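Local coordinates for putative regulatory protein SCO4313 (Streptomyces coelicolor, PDB 2OI8), which probably acts as a TetR-family transcriptional regulator that binds cis-regulatory DNA through a predicted helix-turn-helix motif, at residues 15-18 against 19-23; 35-39 against 40-44; 62-65 against 66-70; 198-202 against 203-207. All blocks are in the same frame, centred on the assembly; numbering follows the deposited sequence.

Contact 1 (15-18 against 19-23)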
loop_
_atom_site.group_PDB
_atom_site.type_symbol
_atom_site.label_atom_id
_atom_site.label_comp_id
_atom_site.label_asym_id
_atom_site.label_seq_id
_atom_site.Cartn_x
_atom_site.Cartn_y
_atom_site.Cartn_z
ATOM N N THR A 15 -24.219 -15.296 15.283
ATOM C CA THR A 15 -22.888 -14.723 15.297
ATOM C C THR A 15 -21.868 -15.716 14.771
ATOM O O THR A 15 -20.942 -15.326 14.035
ATOM C CB THR A 15 -22.467 -14.251 16.685
ATOM O OG1 THR A 15 -23.438 -13.320 17.173
ATOM C CG2 THR A 15 -21.084 -13.579 16.631
ATOM N N GLN A 16 -22.051 -16.991 15.109
ATOM C CA GLN A 16 -21.142 -18.027 14.633
ATOM C C GLN A 16 -21.281 -18.410 13.159
ATOM O O GLN A 16 -20.274 -18.686 12.496
ATOM C CB GLN A 16 -21.190 -19.255 15.523
ATOM C CG GLN A 16 -20.299 -19.092 16.731
ATOM C CD GLN A 16 -20.652 -20.060 17.788
ATOM O OE1 GLN A 16 -19.865 -20.939 18.122
ATOM N NE2 GLN A 16 -21.866 -19.942 18.318
ATOM N N VAL A 17 -22.499 -18.427 12.628
ATOM C CA VAL A 17 -22.607 -18.689 11.204
ATOM C C VAL A 17 -22.036 -17.502 10.406
ATOM O O VAL A 17 -21.235 -17.691 9.488
ATOM C CB VAL A 17 -23.995 -19.242 10.743
ATOM C CG1 VAL A 17 -25.053 -19.021 11.789
ATOM C CG2 VAL A 17 -24.397 -18.686 9.381
ATOM N N ARG A 18 -22.366 -16.286 10.832
ATOM C CA ARG A 18 -21.742 -15.091 10.268
ATOM C C ARG A 18 -20.212 -15.206 10.266
ATOM O O ARG A 18 -19.558 -14.802 9.303
ATOM C CB ARG A 18 -22.201 -13.832 10.998
ATOM C CG ARG A 18 -23.578 -13.341 10.556
ATOM C CD ARG A 18 -23.802 -11.820 10.776
ATOM N NE ARG A 18 -23.282 -11.354 12.063
ATOM C CZ ARG A 18 -23.859 -11.573 13.253
ATOM N NH1 ARG A 18 -25.007 -12.260 13.341
ATOM N NH2 ARG A 18 -23.289 -11.104 14.372
ATOM N N ALA A 19 -19.657 -15.799 11.333
ATOM C CA ALA A 19 -18.215 -16.023 11.415
ATOM C C ALA A 19 -17.746 -17.011 10.351
ATOM O O ALA A 19 -16.690 -16.815 9.767
ATOM C CB ALA A 19 -17.796 -16.451 12.807
ATOM N N GLU A 20 -18.538 -18.046 10.074
ATOM C CA GLU A 20 -18.245 -18.935 8.953
ATOM C C GLU A 20 -18.358 -18.234 7.602
ATOM O O GLU A 20 -17.524 -18.463 6.717
ATOM C CB GLU A 20 -19.166 -20.141 8.969
ATOM C CG GLU A 20 -18.645 -21.273 9.802
ATOM C CD GLU A 20 -17.597 -22.107 9.064
ATOM O OE1 GLU A 20 -16.387 -21.733 9.094
ATOM O OE2 GLU A 20 -17.985 -23.149 8.467
ATOM N N ILE A 21 -19.396 -17.400 7.444
ATOM C CA ILE A 21 -19.593 -16.636 6.222
ATOM C C ILE A 21 -18.347 -15.802 5.993
ATOM O O ILE A 21 -17.780 -15.822 4.899
ATOM C CB ILE A 21 -20.738 -15.611 6.293
ATOM C CG1 ILE A 21 -22.035 -16.186 6.881
ATOM C CG2 ILE A 21 -20.959 -14.953 4.907
ATOM C CD1 ILE A 21 -22.693 -17.228 6.077
ATOM N N LYS A 22 -17.942 -15.074 7.042
ATOM C CA LYS A 22 -16.802 -14.165 6.977
ATOM C C LYS A 22 -15.532 -14.913 6.647
ATOM O O LYS A 22 -14.781 -14.467 5.768
ATOM C CB LYS A 22 -16.664 -13.344 8.257
ATOM C CG LYS A 22 -17.704 -12.231 8.297
ATOM C CD LYS A 22 -17.458 -11.198 9.364
ATOM C CE LYS A 22 -17.573 -11.812 10.758
ATOM N NZ LYS A 22 -17.692 -10.711 11.740
ATOM N N ASP A 23 -15.316 -16.053 7.323
ATOM C CA ASP A 23 -14.264 -16.998 6.963
ATOM C C ASP A 23 -14.223 -17.316 5.471
ATOM O O ASP A 23 -13.190 -17.116 4.842
ATOM C CB ASP A 23 -14.389 -18.309 7.745
ATOM C CG ASP A 23 -13.575 -18.307 9.022
ATOM O OD1 ASP A 23 -13.046 -17.240 9.396
ATOM O OD2 ASP A 23 -13.463 -19.374 9.658
#
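Helix 14-32 is the first helix of the DNA-binding domain of this TetR-family protein, and here Val17 and Ile21 meet one turn apart along it. The two side chains run side by side and point the same way, Val17 CG2 lying 4.0 Å from Ile21 CD1. Ile21 also leans back on the backbone: with CG1 anti to the carbonyl carbon (chi1 -47°), CG1 comes to 3.1 Å from Val17 O. That same oxygen takes the hydrogen bond from Ile21 N at 2.8 Å, almost in line with its C=O, so the amide bonds it while CG1 packs against it. Beyond the helix, Ile21 packs on Met46 and Ile42. Cut back to an alanine, this residue would probably leave Val17 CG2 without its neighbour and a gap toward Met46 and Ile42. One residue further on, Lys22 N bonds Arg18 O at 2.8 Å, and Lys22 CG, anti to the carbonyl carbon, lies 3.3 Å from Arg18 O. Arg18 NE and Lys22 NZ, of like charge, stay 5.6 Å apart; Lys22 NZ is salt-bridged instead to Asp70 of helix 60-84. Tyr56 touches Val17 and Arg18, Phe57 touches Arg18, and Lys22 packs on Leu63 and Leu67 of helix 60-84.

Contact 2 (35-39 against 40-44)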
loop_
_atom_site.group_PDB
_atom_site.type_symbol
_atom_site.label_atom_id
_atom_site.label_comp_id
_atom_site.label_asym_id
_atom_site.label_seq_id
_atom_site.Cartn_x
_atom_site.Cartn_y
_atom_site.Cartn_z
ATOM N N SER A 35 -14.166 -7.608 -4.362
ATOM C CA SER A 35 -14.854 -7.079 -5.578
ATOM C C SER A 35 -15.349 -8.214 -6.470
ATOM O O SER A 35 -16.519 -8.231 -6.859
ATOM C CB SER A 35 -13.968 -6.108 -6.382
ATOM O OG SER A 35 -14.705 -5.381 -7.356
ATOM N N ALA A 36 -14.457 -9.159 -6.780
ATOM C CA ALA A 36 -14.869 -10.451 -7.317
ATOM C C ALA A 36 -15.613 -11.211 -6.232
ATOM O O ALA A 36 -16.275 -12.210 -6.508
ATOM C CB ALA A 36 -13.666 -11.244 -7.794
ATOM N N LEU A 37 -15.503 -10.729 -4.997
ATOM C CA LEU A 37 -16.149 -11.356 -3.835
ATOM C C LEU A 37 -17.682 -11.372 -3.931
ATOM O O LEU A 37 -18.303 -10.329 -4.096
ATOM C CB LEU A 37 -15.693 -10.624 -2.570
ATOM C CG LEU A 37 -16.425 -10.795 -1.241
ATOM C CD1 LEU A 37 -16.408 -12.253 -0.754
ATOM C CD2 LEU A 37 -15.789 -9.876 -0.225
ATOM N N SER A 38 -18.291 -12.550 -3.810
ATOM C CA SER A 38 -19.737 -12.685 -4.042
ATOM C C SER A 38 -20.494 -13.594 -3.068
ATOM O O SER A 38 -20.151 -14.760 -2.893
ATOM C CB SER A 38 -19.997 -13.159 -5.475
ATOM O OG SER A 38 -19.770 -14.551 -5.599
ATOM N N LEU A 39 -21.555 -13.053 -2.478
ATOM C CA LEU A 39 -22.423 -13.791 -1.570
ATOM C C LEU A 39 -23.011 -15.061 -2.174
ATOM O O LEU A 39 -23.331 -16.005 -1.447
ATOM C CB LEU A 39 -23.542 -12.899 -1.054
ATOM C CG LEU A 39 -23.130 -11.841 -0.037
ATOM C CD1 LEU A 39 -24.287 -10.913 0.237
ATOM C CD2 LEU A 39 -22.705 -12.502 1.248
ATOM N N ASN A 40 -23.142 -15.090 -3.494
ATOM C CA ASN A 40 -23.655 -16.273 -4.172
ATOM C C ASN A 40 -22.719 -17.463 -4.195
ATOM O O ASN A 40 -23.178 -18.607 -4.114
ATOM C CB ASN A 40 -24.052 -15.941 -5.589
ATOM C CG ASN A 40 -25.502 -15.581 -5.706
ATOM O OD1 ASN A 40 -25.973 -15.272 -6.797
ATOM N ND2 ASN A 40 -26.232 -15.629 -4.591
ATOM N N ALA A 41 -21.424 -17.195 -4.333
ATOM C CA ALA A 41 -20.419 -18.240 -4.286
ATOM C C ALA A 41 -20.326 -18.809 -2.866
ATOM O O ALA A 41 -20.200 -20.022 -2.680
ATOM C CB ALA A 41 -19.081 -17.710 -4.739
ATOM N N ILE A 42 -20.392 -17.917 -1.877
ATOM C CA ILE A 42 -20.509 -18.290 -0.469
ATOM C C ILE A 42 -21.709 -19.214 -0.261
ATOM O O ILE A 42 -21.557 -20.325 0.241
ATOM C CB ILE A 42 -20.661 -17.044 0.435
ATOM C CG1 ILE A 42 -19.656 -15.929 0.040
ATOM C CG2 ILE A 42 -20.572 -17.437 1.902
ATOM C CD1 ILE A 42 -18.631 -15.550 1.079
ATOM N N ALA A 43 -22.896 -18.762 -0.664
ATOM C CA ALA A 43 -24.119 -19.539 -0.485
ATOM C C ALA A 43 -23.955 -20.939 -1.076
ATOM O O ALA A 43 -24.180 -21.942 -0.389
ATOM C CB ALA A 43 -25.332 -18.821 -1.088
ATOM N N LYS A 44 -23.542 -20.992 -2.343
ATOM C CA LYS A 44 -23.272 -22.257 -3.028
ATOM C C LYS A 44 -22.190 -23.046 -2.292
ATOM O O LYS A 44 -22.301 -24.266 -2.177
ATOM C CB LYS A 44 -22.901 -22.029 -4.517
#
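No ring or flat side-chain group stacks between Ser38 and the residues it caps; the flat group that matters is the Ser38 peptide carbonyl at the start of helix 39-45. Its oxygen takes two weak hydrogen bonds, from Ala41 N at 3.1 Å and from Ile42 N at 3.3 Å. Ser38 is the N-cap: OG, set between the backbone N and the carbonyl carbon (chi1 78°), accepts a further weak bond from Ala41 N at 3.4 Å, and it also lies against Ala41 CB. Three weak bonds, two from Ala41 N and one from Ile42 N, thus meet the Ser38 carbonyl and hydroxyl. The i to i+4 series begins weakly at Ile42 N and is of full strength at Ala43 N to Leu39 O, 2.9 Å. Ile42 turns toward the loop, with CG1 3.2 Å from Ser38 O. Its CD1 lies 4.4 Å from Leu37 CD1, a loose hydrophobic staple between the N' and N4 positions. The helix is the first of the predicted helix-turn-helix. Gln28 of helix 14-32 borders Leu37, Ser38, Ala41 and Ile42, Leu53 of helix 50-54 packs on Leu39, Ile42 and Ala43, and helix 60-84 meets the entering loop through Ile64 on Leu37 and the helix start through Leu63 on Leu39.

Contact 3 (62-65 against 66-70)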
loop_
_atom_site.group_PDB
_atom_site.type_symbol
_atom_site.label_atom_id
_atom_site.label_comp_id
_atom_site.label_asym_id
_atom_site.label_seq_id
_atom_site.Cartn_x
_atom_site.Cartn_y
_atom_site.Cartn_z
ATOM N N GLU A 62 -22.281 -4.582 2.751
ATOM C CA GLU A 62 -22.490 -4.939 4.155
ATOM C C GLU A 62 -21.476 -5.966 4.663
ATOM O O GLU A 62 -20.996 -5.869 5.795
ATOM C CB GLU A 62 -23.890 -5.499 4.363
ATOM C CG GLU A 62 -24.951 -4.452 4.559
ATOM C CD GLU A 62 -26.147 -4.991 5.320
ATOM O OE1 GLU A 62 -26.025 -6.046 6.009
ATOM O OE2 GLU A 62 -27.214 -4.343 5.230
ATOM N N LEU A 63 -21.167 -6.950 3.822
ATOM C CA LEU A 63 -20.187 -7.936 4.166
ATOM C C LEU A 63 -18.812 -7.297 4.176
ATOM O O LEU A 63 -18.063 -7.491 5.126
ATOM C CB LEU A 63 -20.225 -9.108 3.197
ATOM C CG LEU A 63 -19.134 -10.157 3.449
ATOM C CD1 LEU A 63 -19.175 -10.780 4.872
ATOM C CD2 LEU A 63 -19.231 -11.241 2.396
ATOM N N ILE A 64 -18.484 -6.524 3.135
ATOM C CA ILE A 64 -17.178 -5.879 3.063
ATOM C C ILE A 64 -17.018 -5.023 4.311
ATOM O O ILE A 64 -16.015 -5.152 5.047
ATOM C CB ILE A 64 -17.030 -4.953 1.826
ATOM C CG1 ILE A 64 -17.064 -5.720 0.487
ATOM C CG2 ILE A 64 -15.786 -4.056 1.969
ATOM C CD1 ILE A 64 -15.930 -6.645 0.283
ATOM N N THR A 65 -18.036 -4.187 4.561
ATOM C CA THR A 65 -18.030 -3.268 5.686
ATOM C C THR A 65 -17.623 -3.984 6.957
ATOM O O THR A 65 -16.742 -3.494 7.644
ATOM C CB THR A 65 -19.379 -2.560 5.877
ATOM O OG1 THR A 65 -19.615 -1.684 4.771
ATOM C CG2 THR A 65 -19.395 -1.746 7.155
ATOM N N GLU A 66 -18.246 -5.133 7.245
ATOM C CA GLU A 66 -17.951 -5.928 8.453
ATOM C C GLU A 66 -16.522 -6.495 8.493
ATOM O O GLU A 66 -15.895 -6.567 9.568
ATOM C CB GLU A 66 -18.961 -7.075 8.646
ATOM C CG GLU A 66 -20.247 -6.704 9.408
ATOM C CD GLU A 66 -20.011 -5.686 10.541
ATOM O OE1 GLU A 66 -19.337 -6.037 11.538
ATOM O OE2 GLU A 66 -20.492 -4.533 10.429
ATOM N N LEU A 67 -16.036 -6.938 7.336
ATOM C CA LEU A 67 -14.653 -7.388 7.225
ATOM C C LEU A 67 -13.700 -6.214 7.513
ATOM O O LEU A 67 -12.765 -6.358 8.292
ATOM C CB LEU A 67 -14.388 -8.005 5.849
ATOM C CG LEU A 67 -15.182 -9.253 5.428
ATOM C CD1 LEU A 67 -14.764 -9.625 4.025
ATOM C CD2 LEU A 67 -15.003 -10.454 6.379
ATOM N N ILE A 68 -13.967 -5.049 6.924
ATOM C CA ILE A 68 -13.181 -3.832 7.245
ATOM C C ILE A 68 -13.183 -3.481 8.761
ATOM O O ILE A 68 -12.117 -3.230 9.339
ATOM C CB ILE A 68 -13.550 -2.617 6.324
ATOM C CG1 ILE A 68 -13.061 -2.869 4.903
ATOM C CG2 ILE A 68 -12.900 -1.329 6.797
ATOM C CD1 ILE A 68 -13.667 -1.964 3.879
ATOM N N ARG A 69 -14.355 -3.521 9.396
ATOM C CA ARG A 69 -14.521 -3.275 10.848
ATOM C C ARG A 69 -13.713 -4.269 11.695
ATOM O O ARG A 69 -13.024 -3.870 12.658
ATOM C CB ARG A 69 -16.018 -3.340 11.223
ATOM C CG ARG A 69 -16.406 -2.847 12.642
ATOM C CD ARG A 69 -17.970 -2.673 12.863
ATOM N NE ARG A 69 -18.640 -2.047 11.708
ATOM C CZ ARG A 69 -19.603 -1.121 11.766
ATOM N NH1 ARG A 69 -20.036 -0.651 12.937
ATOM N NH2 ARG A 69 -20.120 -0.639 10.635
ATOM N N ASP A 70 -13.800 -5.549 11.320
ATOM C CA ASP A 70 -13.081 -6.634 11.977
ATOM C C ASP A 70 -11.595 -6.418 11.860
ATOM O O ASP A 70 -10.856 -6.675 12.808
ATOM C CB ASP A 70 -13.409 -7.989 11.329
ATOM C CG ASP A 70 -14.723 -8.582 11.813
ATOM O OD1 ASP A 70 -15.333 -8.046 12.761
ATOM O OD2 ASP A 70 -15.149 -9.610 11.249
HETATM O O HOH W 1 -22.480 -4.561 7.769
#
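Four successive i to i+4 hydrogen bonds carry the backbone from Glu62 O, Leu63 O, Ile64 O and Thr65 O to Glu66 N, Leu67 N, Ile68 N and Arg69 N, the Ile68 N bond being the shortest at 2.8 Å and close to straight (172°). This is the early part of helix 60-84, the long helix that in the TetR fold follows the helix-turn-helix and connects the DNA-binding domain to the regulatory body. Its side chains divide into an apolar side and a more polar one. On the apolar side Ile64 and Ile68 cross at a slant, with Ile64 CG2 only 3.5 Å from Ile68 CD1, while Leu63 CD1 rests 4.3 Å from Leu67 CG. Leu67 is covered by Trp26 and Ile29 of helix 14-32, and Ile68 by Leu109 and Ile110 of helix 104-111, which puts the stretch between the two domains. On the more polar side Thr65 and Arg69 lie alongside each other. Thr65 CG2, anti to the backbone N (OG1 chi1 -67°), meets the guanidinium at its edge, in plane, 3.7 Å from Arg69 NH2, while Thr65 OG1 is hydrogen-bonded to Tyr118 OH and Asp61 O. Arg69 has two acidic mates: NH2 forms a salt bridge with Asp123, and NE pairs with Glu66 OE2 by charge alone, the oxygen lying well out of the guanidinium plane. Finally, one water donates to Glu62 O at 2.8 Å and, weakly, to Glu66 OE2 at 3.3 Å, linking the carboxylate to the backbone one turn earlier.

Contact 4 (198-202 against 203-207)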
loop_
_atom_site.group_PDB
_atom_site.type_symbol
_atom_site.label_atom_id
_atom_site.label_comp_id
_atom_site.label_asym_id
_atom_site.label_seq_id
_atom_site.Cartn_x
_atom_site.Cartn_y
_atom_site.Cartn_z
HETATM N N MSE A 198 15.870 -7.714 -3.734
HETATM C CA MSE A 198 16.767 -6.653 -3.311
HETATM C C MSE A 198 17.749 -7.133 -2.256
HETATM O O MSE A 198 18.680 -6.415 -1.910
HETATM C CB MSE A 198 16.016 -5.410 -2.861
HETATM C CG MSE A 198 15.614 -4.505 -4.009
HETATM SE SE MSE A 198 15.032 -2.718 -3.420
HETATM C CE MSE A 198 13.910 -2.236 -4.998
ATOM N N GLY A 199 17.537 -8.344 -1.745
ATOM C CA GLY A 199 18.590 -9.082 -1.033
ATOM C C GLY A 199 19.089 -8.532 0.295
ATOM O O GLY A 199 19.958 -9.132 0.928
ATOM N N PHE A 200 18.569 -7.387 0.716
ATOM C CA PHE A 200 18.815 -6.919 2.072
ATOM C C PHE A 200 17.682 -7.398 2.982
ATOM O O PHE A 200 16.712 -8.010 2.516
ATOM C CB PHE A 200 19.006 -5.396 2.130
ATOM C CG PHE A 200 17.760 -4.600 1.832
ATOM C CD1 PHE A 200 16.836 -4.312 2.838
ATOM C CD2 PHE A 200 17.524 -4.107 0.557
ATOM C CE1 PHE A 200 15.691 -3.572 2.561
ATOM C CE2 PHE A 200 16.383 -3.362 0.278
ATOM C CZ PHE A 200 15.471 -3.096 1.275
ATOM N N ASP A 201 17.824 -7.119 4.274
ATOM C CA ASP A 201 16.908 -7.596 5.274
ATOM C C ASP A 201 16.017 -6.441 5.670
ATOM O O ASP A 201 16.365 -5.622 6.530
ATOM C CB ASP A 201 17.690 -8.130 6.463
ATOM C CG ASP A 201 16.821 -8.805 7.496
ATOM O OD1 ASP A 201 15.585 -8.851 7.350
ATOM O OD2 ASP A 201 17.391 -9.294 8.486
ATOM N N SER A 202 14.857 -6.381 5.013
ATOM C CA SER A 202 13.856 -5.337 5.235
ATOM C C SER A 202 13.440 -5.190 6.706
ATOM O O SER A 202 13.085 -4.096 7.124
ATOM C CB SER A 202 12.623 -5.588 4.363
ATOM O OG SER A 202 11.873 -6.691 4.849
ATOM N N ALA A 203 13.492 -6.275 7.479
ATOM C CA ALA A 203 13.262 -6.197 8.920
ATOM C C ALA A 203 14.252 -5.230 9.595
ATOM O O ALA A 203 13.909 -4.559 10.574
ATOM C CB ALA A 203 13.349 -7.575 9.547
ATOM N N LEU A 204 15.469 -5.159 9.061
ATOM C CA LEU A 204 16.504 -4.266 9.605
ATOM C C LEU A 204 16.224 -2.847 9.160
ATOM O O LEU A 204 16.329 -1.921 9.967
ATOM C CB LEU A 204 17.918 -4.701 9.195
ATOM C CG LEU A 204 18.707 -5.711 10.045
ATOM C CD1 LEU A 204 17.839 -6.722 10.794
ATOM C CD2 LEU A 204 19.762 -6.437 9.193
ATOM N N LEU A 205 15.842 -2.693 7.885
ATOM C CA LEU A 205 15.270 -1.424 7.400
ATOM C C LEU A 205 14.167 -0.896 8.334
ATOM O O LEU A 205 14.196 0.268 8.740
ATOM C CB LEU A 205 14.761 -1.528 5.956
ATOM C CG LEU A 205 13.941 -0.307 5.508
ATOM C CD1 LEU A 205 14.717 1.016 5.577
ATOM C CD2 LEU A 205 13.324 -0.504 4.129
ATOM N N PHE A 206 13.231 -1.768 8.690
ATOM C CA PHE A 206 12.147 -1.427 9.597
ATOM C C PHE A 206 12.702 -0.961 10.935
ATOM O O PHE A 206 12.266 0.077 11.448
ATOM C CB PHE A 206 11.213 -2.637 9.778
ATOM C CG PHE A 206 10.024 -2.368 10.666
ATOM C CD1 PHE A 206 10.150 -2.380 12.060
ATOM C CD2 PHE A 206 8.771 -2.127 10.112
ATOM C CE1 PHE A 206 9.031 -2.145 12.889
ATOM C CE2 PHE A 206 7.640 -1.876 10.938
ATOM C CZ PHE A 206 7.774 -1.893 12.326
ATOM N N GLU A 207 13.652 -1.724 11.493
ATOM C CA GLU A 207 14.366 -1.318 12.717
ATOM C C GLU A 207 15.034 0.045 12.595
ATOM O O GLU A 207 14.990 0.842 13.547
ATOM C CB GLU A 207 15.450 -2.326 13.140
ATOM C CG GLU A 207 14.966 -3.560 13.856
ATOM C CD GLU A 207 13.933 -3.260 14.912
ATOM O OE1 GLU A 207 14.289 -2.746 16.001
ATOM O OE2 GLU A 207 12.752 -3.551 14.640
#
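The Phe200 ring lies slantwise against Leu205, its atom CE1 4.1 Å from Leu205 CB and nearly as close to CD2, so the loop ring rests on Leu205 in the first turn of helix 202-213. Between them in the chain, Asp201 is the N-cap. Its side chain extends anti to the backbone N (chi1 -173°), which brings OD1 to 3.3 Å from Ala203 N for a weak hydrogen bond that closes an Asx turn. The other carboxylate oxygen has an apolar neighbour, OD2 standing 3.5 Å from Leu204 CD1, where the two side chains cross. The carbonyl of the same residue adds two grips: Asp201 O accepts from Leu204 N at 2.7 Å, from above the carbonyl plane, and from Leu205 N at 3.3 Å, in that plane. Without the carboxylate, as in an alanine here, Ala203 N would probably lose its side-chain acceptor and the Leu204 methyls the group beside them, with CB alone remaining. The regular helix then sets in with Phe206 N bonded to Ser202 O at 2.8 Å; Ser202 OG is held by Glu190 of helix 170-191. At the subunit interface, Asp201 N donates a hydrogen bond to NE2 of His155 of the second subunit, and Phe152 of that subunit packs on Leu205. Within the chain, Phe206 sits on Leu183, Val186 and Leu187 of helix 170-191, and Arg97 of helix 89-102 borders Ser202, Ala203 and Phe206.

From the N terminus the four contacts follow in series; none nests in or crosses another, and each closes only a helical turn or a helix start. Contact 1 lies on helix 14-32, contact 2 caps helix 39-45, and contact 3 occupies the early turns of helix 60-84. These three converge in the DNA-binding domain: Ile21 CG2 meets Ile42 CG2 at 3.9 Å between contacts 1 and 2, a salt bridge joins contact 1 to contact 3, and leucine and isoleucine packing joins contact 2 to contact 3. Contact 4, at the start of helix 202-213, stands apart in the C-terminal domain, its nearest atoms about 19 Å from those of contact 3, and faces the second subunit.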